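PDB 3LUB: putative creatinine amidohydrolase from Bacteroides fragilis, which probably hydrolyses carbon-nitrogen bonds in linear amides, as a zinc-binding member of the creatininase superfamily. Local coordinates for residues F[4-9]-F[50-55]; F[14-19]-F[65-70]. All coordinates share one frame; numbering follows the deposited sequence.

Interaction 1. Residues F[4-9]-F[50-55]; sequences KEVDLS and IAVEAA
Val6 overlaps the methyl of Ala55, which comes against the CB-H side of the valine, astride its two branches: Ala55 CB lies 3.9 Å from Val6 CB and 4.1 Å from each of Val6 CG1 and CG2. The near-equal spacing means that neither branch alone makes the contact. One helical turn earlier, Val52 also projects at the loop. Its CG1 reaches Val6 CG2 at a looser 4.3 Å, while its CG2 lies against Asp7, 3.9 Å from both CB and CG of that residue. With CG2 beside its own backbone N and CG1 anti to it (chi1 166°), Val52 splits its two methyls between the two loop residues.

Toward Val52, Asp7 presents CB and the carboxylate carbon; its OD1 turns to His48 of the same helix and is hydrogen-bonded to NE2 there. Asp7 CG is anti to the backbone N (chi1 -176°), which swings the carboxylate slantwise past Val52 CG2. The bond to His48, and weakly that from Ser9 N at 3.3 Å from Asp7 OD1, hold the carboxylate through OD1 beside the valine methyl. Val68 of strand 66-68 also touches Val52, and Glu56 touches Val6 from farther along the helix. The arrangement is that of an irregular N-terminal segment packed on a helix flanking the parallel sheet of an alpha/beta fold, here the creatininase fold.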
loop_
_atom_site.group_PDB
_atom_site.type_symbol
_atom_site.label_atom_id
_atom_site.label_comp_id
_atom_site.label_asym_id
_atom_site.label_seq_id
_atom_site.Cartn_x
_atom_site.Cartn_y
_atom_site.Cartn_z
ATOM N N LYS F 4 -8.052 37.809 -0.852
ATOM C CA LYS F 4 -8.692 36.721 -0.117
ATOM C C LYS F 4 -9.751 36.023 -0.969
ATOM O O LYS F 4 -10.201 34.918 -0.635
ATOM C CB LYS F 4 -9.339 37.224 1.192
ATOM C CG LYS F 4 -8.396 37.696 2.289
ATOM C CD LYS F 4 -9.174 37.954 3.631
ATOM C CE LYS F 4 -8.281 38.483 4.803
ATOM N NZ LYS F 4 -8.947 38.385 6.172
ATOM N N GLU F 5 -10.158 36.658 -2.065
ATOM C CA GLU F 5 -11.188 36.072 -2.924
ATOM C C GLU F 5 -10.691 34.872 -3.753
ATOM O O GLU F 5 -11.447 33.904 -3.967
ATOM C CB GLU F 5 -11.797 37.127 -3.846
ATOM C CG GLU F 5 -13.095 36.663 -4.516
ATOM C CD GLU F 5 -13.898 37.814 -5.138
ATOM O OE1 GLU F 5 -13.464 38.997 -5.067
ATOM O OE2 GLU F 5 -14.979 37.530 -5.687
ATOM N N VAL F 6 -9.434 34.939 -4.188
ATOM C CA VAL F 6 -8.863 33.910 -5.061
ATOM C C VAL F 6 -7.554 33.271 -4.547
ATOM O O VAL F 6 -7.056 32.318 -5.178
ATOM C CB VAL F 6 -8.610 34.479 -6.486
ATOM C CG1 VAL F 6 -9.915 34.998 -7.145
ATOM C CG2 VAL F 6 -7.564 35.547 -6.444
ATOM N N ASP F 7 -6.985 33.768 -3.432
ATOM C CA ASP F 7 -5.708 33.218 -2.885
ATOM C C ASP F 7 -5.946 32.603 -1.505
ATOM O O ASP F 7 -6.078 33.322 -0.529
ATOM C CB ASP F 7 -4.667 34.315 -2.828
ATOM C CG ASP F 7 -3.286 33.836 -2.383
ATOM O OD1 ASP F 7 -3.048 32.622 -2.189
ATOM O OD2 ASP F 7 -2.414 34.720 -2.256
ATOM N N LEU F 8 -6.057 31.277 -1.447
ATOM C CA LEU F 8 -6.409 30.593 -0.209
ATOM C C LEU F 8 -5.358 30.777 0.884
ATOM O O LEU F 8 -5.691 30.751 2.072
ATOM C CB LEU F 8 -6.693 29.096 -0.440
ATOM C CG LEU F 8 -7.498 28.449 0.698
ATOM C CD1 LEU F 8 -8.988 28.727 0.595
ATOM C CD2 LEU F 8 -7.254 26.948 0.820
ATOM N N SER F 9 -4.104 30.976 0.491
ATOM C CA SER F 9 -3.029 31.252 1.441
ATOM C C SER F 9 -3.245 32.478 2.352
ATOM O O SER F 9 -2.665 32.551 3.423
ATOM C CB SER F 9 -1.701 31.371 0.692
ATOM O OG SER F 9 -1.395 30.135 0.064
ATOM N N ILE F 50 1.686 33.363 -10.492
ATOM C CA ILE F 50 1.061 33.325 -11.825
ATOM C C ILE F 50 -0.428 32.979 -11.756
ATOM O O ILE F 50 -1.266 33.644 -12.376
ATOM C CB ILE F 50 1.790 32.344 -12.775
ATOM C CG1 ILE F 50 3.208 32.872 -13.073
ATOM C CG2 ILE F 50 0.972 32.098 -14.051
ATOM C CD1 ILE F 50 4.137 31.857 -13.635
ATOM N N ALA F 51 -0.772 31.943 -11.008
ATOM C CA ALA F 51 -2.166 31.474 -10.943
ATOM C C ALA F 51 -3.088 32.493 -10.302
ATOM O O ALA F 51 -4.229 32.676 -10.750
ATOM C CB ALA F 51 -2.253 30.107 -10.221
ATOM N N VAL F 52 -2.620 33.165 -9.258
ATOM C CA VAL F 52 -3.412 34.248 -8.615
ATOM C C VAL F 52 -3.644 35.399 -9.610
ATOM O O VAL F 52 -4.785 35.876 -9.769
ATOM C CB VAL F 52 -2.762 34.729 -7.290
ATOM C CG1 VAL F 52 -3.358 36.076 -6.797
ATOM C CG2 VAL F 52 -2.948 33.684 -6.241
ATOM N N GLU F 53 -2.592 35.794 -10.321
ATOM C CA GLU F 53 -2.714 36.827 -11.351
ATOM C C GLU F 53 -3.720 36.424 -12.443
ATOM O O GLU F 53 -4.496 37.224 -12.858
ATOM C CB GLU F 53 -1.371 37.111 -12.002
ATOM C CG GLU F 53 -0.687 38.398 -11.615
ATOM C CD GLU F 53 0.203 38.931 -12.735
ATOM O OE1 GLU F 53 -0.354 39.589 -13.644
ATOM O OE2 GLU F 53 1.436 38.682 -12.727
ATOM N N ALA F 54 -3.685 35.177 -12.898
ATOM C CA ALA F 54 -4.615 34.716 -13.933
ATOM C C ALA F 54 -6.034 34.609 -13.389
ATOM O O ALA F 54 -6.996 34.875 -14.125
ATOM C CB ALA F 54 -4.165 33.400 -14.548
ATOM N N ALA F 55 -6.174 34.199 -12.130
ATOM C CA ALA F 55 -7.483 34.148 -11.456
ATOM C C ALA F 55 -8.108 35.545 -11.372
ATOM O O ALA F 55 -9.306 35.731 -11.614
ATOM C CB ALA F 55 -7.350 33.498 -9.993
#

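Interaction 2. Residues F[14-19]-F[65-70]; sequences GKVKEL and RCMVMP
Arg65 lies across Leu19 at about a right angle, the isobutyl group of the leucine covering one face of the guanidinium. Leu19 CD2 stands 3.7 Å above the guanidinium plane, displaced toward its rim and nearest NH2, whereas Leu19 CD1 approaches NE at 3.7 Å and CD at 4.0 Å. A bend at chi3 (-77°) turns the otherwise extended arginine chain so that one face of its guanidinium meets the leucine methyls. Polar partners fix that group: NE forms a salt bridge with OE2 of Glu5, and NH1 donates to the carbonyl of Lys20. Leu19 itself closes a type I turn, its N bonded to Val16 O at 3.2 Å; the turn leaves Leu19 over Arg65 and Val16 facing Met67 of the strand.

The chain then enters strand 66-68, an outer strand of the chain's parallel sheet beside strand 23-28, in the alpha/beta core of the creatininase family. From it the selenomethionine at Met67 reaches out, CG anti to the backbone N (chi1 -175°) and the chain folded at chi2 and chi3. Its CE presses on Val16 CG1 at 3.4 Å, tighter than usual for two carbons. Phe86 of a second subunit also packs on Met67, and Tyr40 of that subunit on Val16.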
loop_
_atom_site.group_PDB
_atom_site.type_symbol
_atom_site.label_atom_id
_atom_site.label_comp_id
_atom_site.label_asym_id
_atom_site.label_seq_id
_atom_site.Cartn_x
_atom_site.Cartn_y
_atom_site.Cartn_z
ATOM N N GLY F 14 -15.043 33.451 6.064
ATOM C CA GLY F 14 -16.021 34.557 5.960
ATOM C C GLY F 14 -16.062 35.164 4.567
ATOM O O GLY F 14 -17.155 35.444 4.017
ATOM N N LYS F 15 -14.877 35.283 3.967
ATOM C CA LYS F 15 -14.744 35.840 2.627
ATOM C C LYS F 15 -15.180 34.859 1.541
ATOM O O LYS F 15 -15.718 35.265 0.507
ATOM C CB LYS F 15 -13.309 36.298 2.378
ATOM C CG LYS F 15 -13.089 36.922 0.974
ATOM C CD LYS F 15 -13.920 38.211 0.784
ATOM C CE LYS F 15 -13.457 39.085 -0.396
ATOM N NZ LYS F 15 -12.288 39.957 -0.051
ATOM N N VAL F 16 -14.987 33.565 1.757
ATOM C CA VAL F 16 -15.269 32.615 0.686
ATOM C C VAL F 16 -16.651 31.982 0.750
ATOM O O VAL F 16 -17.165 31.551 -0.276
ATOM C CB VAL F 16 -14.194 31.513 0.593
ATOM C CG1 VAL F 16 -12.824 32.123 0.682
ATOM C CG2 VAL F 16 -14.391 30.473 1.659
ATOM N N LYS F 17 -17.287 31.965 1.922
ATOM C CA LYS F 17 -18.447 31.097 2.118
ATOM C C LYS F 17 -19.738 31.456 1.320
ATOM O O LYS F 17 -20.599 30.596 1.098
ATOM C CB LYS F 17 -18.751 30.900 3.619
ATOM C CG LYS F 17 -19.346 32.087 4.361
ATOM C CD LYS F 17 -20.093 31.630 5.627
ATOM C CE LYS F 17 -20.979 32.766 6.186
ATOM N NZ LYS F 17 -21.714 32.416 7.442
ATOM N N GLU F 18 -19.877 32.693 0.869
ATOM C CA GLU F 18 -21.067 33.043 0.073
ATOM C C GLU F 18 -20.793 33.246 -1.444
ATOM O O GLU F 18 -21.628 33.811 -2.180
ATOM C CB GLU F 18 -21.730 34.263 0.698
ATOM C CG GLU F 18 -22.327 33.929 2.090
ATOM C CD GLU F 18 -22.244 35.090 3.049
ATOM O OE1 GLU F 18 -22.210 36.245 2.564
ATOM O OE2 GLU F 18 -22.224 34.845 4.285
ATOM N N LEU F 19 -19.642 32.752 -1.906
ATOM C CA LEU F 19 -19.207 32.979 -3.275
ATOM C C LEU F 19 -19.186 31.689 -4.035
ATOM O O LEU F 19 -18.902 30.638 -3.483
ATOM C CB LEU F 19 -17.821 33.584 -3.289
ATOM C CG LEU F 19 -17.676 34.978 -2.710
ATOM C CD1 LEU F 19 -16.238 35.322 -2.891
ATOM C CD2 LEU F 19 -18.579 35.977 -3.425
ATOM N N ARG F 65 -14.793 32.857 -11.371
ATOM C CA ARG F 65 -14.103 32.898 -10.079
ATOM C C ARG F 65 -13.421 31.585 -9.749
ATOM O O ARG F 65 -14.099 30.557 -9.595
ATOM C CB ARG F 65 -15.096 33.223 -8.956
ATOM C CG ARG F 65 -14.376 33.585 -7.661
ATOM C CD ARG F 65 -15.323 33.817 -6.494
ATOM N NE ARG F 65 -15.968 35.115 -6.587
ATOM C CZ ARG F 65 -17.217 35.336 -6.992
ATOM N NH1 ARG F 65 -18.011 34.357 -7.364
ATOM N NH2 ARG F 65 -17.676 36.573 -7.012
ATOM N N CYS F 66 -12.095 31.647 -9.593
ATOM C CA CYS F 66 -11.274 30.489 -9.313
ATOM C C CYS F 66 -10.610 30.630 -7.944
ATOM O O CYS F 66 -10.342 31.744 -7.465
ATOM C CB CYS F 66 -10.227 30.338 -10.407
ATOM S SG CYS F 66 -10.953 30.331 -12.095
HETATM N N MSE F 67 -10.371 29.503 -7.294
HETATM C CA MSE F 67 -9.609 29.516 -6.052
HETATM C C MSE F 67 -8.239 28.956 -6.299
HETATM O O MSE F 67 -8.111 27.823 -6.764
HETATM C CB MSE F 67 -10.297 28.658 -4.998
HETATM C CG MSE F 67 -9.643 28.706 -3.609
HETATM SE SE MSE F 67 -9.210 30.499 -2.951
HETATM C CE MSE F 67 -10.732 30.858 -1.745
ATOM N N VAL F 68 -7.213 29.693 -5.892
ATOM C CA VAL F 68 -5.861 29.160 -5.865
ATOM C C VAL F 68 -5.525 28.579 -4.496
ATOM O O VAL F 68 -5.492 29.289 -3.489
ATOM C CB VAL F 68 -4.830 30.202 -6.285
ATOM C CG1 VAL F 68 -3.390 29.572 -6.350
ATOM C CG2 VAL F 68 -5.221 30.805 -7.609
HETATM N N MSE F 69 -5.302 27.266 -4.482
HETATM C CA MSE F 69 -4.993 26.553 -3.285
HETATM C C MSE F 69 -3.522 26.797 -2.800
HETATM O O MSE F 69 -2.687 27.363 -3.522
HETATM C CB MSE F 69 -5.239 25.055 -3.498
HETATM C CG MSE F 69 -6.639 24.670 -3.908
HETATM SE SE MSE F 69 -7.980 24.964 -2.528
HETATM C CE MSE F 69 -7.311 23.610 -1.095
ATOM N N PRO F 70 -3.232 26.424 -1.542
ATOM C CA PRO F 70 -1.839 26.531 -1.124
ATOM C C PRO F 70 -0.922 25.643 -1.974
ATOM O O PRO F 70 -1.270 24.511 -2.297
ATOM C CB PRO F 70 -1.886 26.076 0.339
ATOM C CG PRO F 70 -3.292 26.323 0.758
ATOM C CD PRO F 70 -4.087 25.936 -0.442
#

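In the fold
From the N terminus, the chain first supplies residues 4-9, then 14-19 with the short helix 13-16, and passes through strand 23-28 into helix 42-62. Interaction 1 closes the first long loop, from 4-9 to 50-55 on that helix; interaction 2 closes the second, from 14-19 to strand 66-68, which follows the helix. The two loops cross, since their segments alternate along the chain. Their centres lie about 9 Å apart, and they are directly joined: Val6 O and Val68 N, 2.7 Å apart, probably form a hydrogen bond. Together they tie the N-terminal arm to helix 42-62 and to the strand that is outermost in the sheet of this chain, close to a second subunit.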